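PDB 4OUA: proteolytically activated form of PPO4 Tyrosinase from Agaricus bisporus var. bisporus H97, which uses a pair of copper ions to hydroxylate monophenols and oxidise the resulting o-diphenols to o-quinones, the first step of melanin synthesis. Local coordinates for residues Phe135-Pro140 with Asp251-Phe256. Residues are numbered along the deposited sequence; the frame is centred on the assembly and turned at random.
Sequences FALVPP and DDIHGF. With CU1 (copper (I) ion), chain D.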
ATOM      1  N   PHE A 135       2.125  16.067   0.884  1.00 38.92           N
ATOM      2  CA  PHE A 135       2.225  17.238   0.021  1.00 36.68           C
ATOM      3  C   PHE A 135       0.883  17.580  -0.617  1.00 34.80           C
ATOM      4  O   PHE A 135       0.584  18.748  -0.867  1.00 36.06           O
ATOM      5  CB  PHE A 135       3.280  17.017  -1.065  1.00 33.47           C
ATOM      6  CG  PHE A 135       3.413  18.167  -2.019  1.00 33.87           C
ATOM      7  CD1 PHE A 135       4.243  19.235  -1.725  1.00 37.53           C
ATOM      8  CD2 PHE A 135       2.703  18.185  -3.207  1.00 32.68           C
ATOM      9  CE1 PHE A 135       4.364  20.299  -2.600  1.00 41.22           C
ATOM     10  CE2 PHE A 135       2.818  19.245  -4.084  1.00 38.48           C
ATOM     11  CZ  PHE A 135       3.650  20.303  -3.781  1.00 40.78           C
ATOM     12  N   ALA A 136       0.082  16.556  -0.887  1.00 30.50           N
ATOM     13  CA  ALA A 136      -1.237  16.753  -1.478  1.00 33.01           C
ATOM     14  C   ALA A 136      -2.239  15.767  -0.891  1.00 32.36           C
ATOM     15  O   ALA A 136      -2.523  14.729  -1.487  1.00 32.95           O
ATOM     16  CB  ALA A 136      -1.171  16.613  -2.990  1.00 23.62           C
ATOM     17  N   LEU A 137      -2.768  16.101   0.283  1.00 32.62           N
ATOM     18  CA  LEU A 137      -3.674  15.213   0.999  1.00 28.80           C
ATOM     19  C   LEU A 137      -4.937  14.939   0.190  1.00 33.01           C
ATOM     20  O   LEU A 137      -5.400  13.803   0.118  1.00 32.93           O
ATOM     21  CB  LEU A 137      -4.033  15.805   2.364  1.00 26.75           C
ATOM     22  CG  LEU A 137      -4.844  14.912   3.303  1.00 33.71           C
ATOM     23  CD1 LEU A 137      -4.193  13.544   3.451  1.00 32.46           C
ATOM     24  CD2 LEU A 137      -4.994  15.578   4.661  1.00 38.20           C
ATOM     25  N   VAL A 138      -5.490  15.979  -0.424  1.00 34.45           N
ATOM     26  CA  VAL A 138      -6.657  15.809  -1.280  1.00 33.72           C
ATOM     27  C   VAL A 138      -6.230  15.214  -2.617  1.00 36.42           C
ATOM     28  O   VAL A 138      -5.610  15.893  -3.434  1.00 35.59           O
ATOM     29  CB  VAL A 138      -7.392  17.141  -1.518  1.00 30.52           C
ATOM     30  CG1 VAL A 138      -8.635  16.913  -2.358  1.00 28.46           C
ATOM     31  CG2 VAL A 138      -7.756  17.789  -0.194  1.00 42.39           C
ATOM     32  N   PRO A 139      -6.565  13.935  -2.844  1.00 38.46           N
ATOM     33  CA  PRO A 139      -6.143  13.222  -4.052  1.00 29.76           C
ATOM     34  C   PRO A 139      -6.901  13.688  -5.288  1.00 30.34           C
ATOM     35  O   PRO A 139      -7.849  14.464  -5.162  1.00 37.73           O
ATOM     36  CB  PRO A 139      -6.475  11.767  -3.727  1.00 31.67           C
ATOM     37  CG  PRO A 139      -7.659  11.869  -2.819  1.00 35.57           C
ATOM     38  CD  PRO A 139      -7.436  13.108  -1.989  1.00 31.71           C
ATOM     39  N   PRO A 140      -6.482  13.223  -6.474  1.00 28.42           N
ATOM     40  CA  PRO A 140      -7.157  13.534  -7.739  1.00 29.85           C
ATOM     41  C   PRO A 140      -8.584  12.993  -7.772  1.00 32.72           C
ATOM     42  O   PRO A 140      -8.914  12.082  -7.015  1.00 33.81           O
ATOM     43  CB  PRO A 140      -6.282  12.836  -8.785  1.00 32.37           C
ATOM     44  CG  PRO A 140      -4.951  12.670  -8.125  1.00 27.89           C
ATOM     45  CD  PRO A 140      -5.264  12.424  -6.683  1.00 27.84           C
ATOM     46  N   ASP A 251      -1.131   6.059  10.539  1.00 35.66           N
ATOM     47  CA  ASP A 251      -2.446   5.768  11.106  1.00 34.76           C
ATOM     48  C   ASP A 251      -3.465   6.860  10.795  1.00 33.54           C
ATOM     49  O   ASP A 251      -4.650   6.577  10.626  1.00 38.23           O
ATOM     50  CB  ASP A 251      -2.348   5.577  12.620  1.00 36.25           C
ATOM     51  CG  ASP A 251      -1.553   4.346  13.003  1.00 40.55           C
ATOM     52  OD1 ASP A 251      -1.479   3.405  12.185  1.00 43.15           O
ATOM     53  OD2 ASP A 251      -1.006   4.318  14.127  1.00 34.73           O
ATOM     54  N   ASP A 252      -3.001   8.103  10.723  1.00 34.46           N
ATOM     55  CA  ASP A 252      -3.885   9.243  10.493  1.00 32.03           C
ATOM     56  C   ASP A 252      -4.630   9.147   9.163  1.00 34.18           C
ATOM     57  O   ASP A 252      -5.763   9.613   9.044  1.00 27.46           O
ATOM     58  CB  ASP A 252      -3.093  10.553  10.547  1.00 36.96           C
ATOM     59  CG  ASP A 252      -2.624  10.896  11.951  1.00 48.18           C
ATOM     60  OD1 ASP A 252      -2.397   9.962  12.749  1.00 55.75           O
ATOM     61  OD2 ASP A 252      -2.483  12.100  12.255  1.00 47.64           O
ATOM     62  N   ILE A 253      -3.996   8.545   8.164  1.00 38.90           N
ATOM     63  CA  ILE A 253      -4.607   8.441   6.843  1.00 31.81           C
ATOM     64  C   ILE A 253      -5.726   7.406   6.826  1.00 30.52           C
ATOM     65  O   ILE A 253      -6.706   7.558   6.099  1.00 39.11           O
ATOM     66  CB  ILE A 253      -3.573   8.083   5.763  1.00 31.46           C
ATOM     67  CG1 ILE A 253      -2.421   9.090   5.774  1.00 20.88           C
ATOM     68  CG2 ILE A 253      -4.234   8.040   4.394  1.00 24.56           C
ATOM     69  CD1 ILE A 253      -2.859  10.517   5.533  1.00 22.55           C
ATOM     70  N   HIS A 254      -5.582   6.368   7.614  1.00 29.87           N
ATOM     71  CA  HIS A 254      -6.633   5.362   7.740  1.00 32.99           C
ATOM     72  C   HIS A 254      -7.846   5.956   8.442  1.00 33.47           C
ATOM     73  O   HIS A 254      -8.987   5.632   8.114  1.00 33.93           O
ATOM     74  CB  HIS A 254      -6.127   4.132   8.497  1.00 29.21           C
ATOM     75  CG  HIS A 254      -5.268   3.225   7.671  1.00 37.33           C
ATOM     76  ND1 HIS A 254      -5.775   2.437   6.660  1.00 35.69           N
ATOM     77  CD2 HIS A 254      -3.936   2.979   7.709  1.00 38.66           C
ATOM     78  CE1 HIS A 254      -4.792   1.747   6.109  1.00 36.13           C
ATOM     79  NE2 HIS A 254      -3.666   2.059   6.723  1.00 35.88           N
ATOM     80  N   GLY A 255      -7.602   6.823   9.420  1.00 30.51           N
ATOM     81  CA  GLY A 255      -8.665   7.485  10.153  1.00 31.02           C
ATOM     82  C   GLY A 255      -9.425   8.484   9.303  1.00 31.00           C
ATOM     83  O   GLY A 255     -10.653   8.522   9.331  1.00 37.85           O
ATOM     84  N   PHE A 256      -8.691   9.295   8.549  1.00 33.64           N
ATOM     85  CA  PHE A 256      -9.298  10.315   7.700  1.00 32.29           C
ATOM     86  C   PHE A 256     -10.270   9.707   6.696  1.00 33.89           C
ATOM     87  O   PHE A 256     -11.348  10.246   6.457  1.00 44.83           O
ATOM     88  CB  PHE A 256      -8.221  11.107   6.951  1.00 37.41           C
ATOM     89  CG  PHE A 256      -7.347  11.943   7.842  1.00 36.83           C
ATOM     90  CD1 PHE A 256      -7.729  12.232   9.142  1.00 35.72           C
ATOM     91  CD2 PHE A 256      -6.144  12.446   7.376  1.00 32.06           C
ATOM     92  CE1 PHE A 256      -6.924  13.002   9.958  1.00 36.92           C
ATOM     93  CE2 PHE A 256      -5.338  13.217   8.187  1.00 28.42           C
ATOM     94  CZ  PHE A 256      -5.728  13.495   9.479  1.00 34.06           C
TER
HETATM   95 CU   CU1 D 402      -2.131   0.805   6.931  0.92 30.62          CU
HETATM   96  O   HOH W   1      -2.194  -1.053   8.233  0.90 42.65           O
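Leu137 reaches from its loop to helix 246-258 with both methyl branches, one for each of two helix side chains, and 91 Å² in total is buried. Its CD1 lies 3.9 Å from CD1 of Ile253, the two side chains lying alongside one another with opposite headings. CD2 of Leu137 comes obliquely to the Phe256 ring, 4.3 Å from its CE2. With CG anti to the backbone N (chi1 -173°), the leucine's fork meets the end of Ile253, the two together spanning the 9.0 Å between CA of Leu137 and CA of Ile253. CB of Ile253 does not point at the loop, but CD1 at the end of the side chain comes nearer to it. The contact sits beside the dicopper site of the tyrosinase central domain: on the same helix, next to Ile253, His254 binds copper through NE2 at 2.0 Å, and His250 and His282 complete the protein ligands of that ion. The methyl-methyl side is the tighter one and is buried, with Trp131 and Thr133 also against Ile253. The Phe256 side is looser and partly exposed, although Glu211 and Thr215 of helix 201-224 touch that ring, Thr215 meeting Leu137 as well.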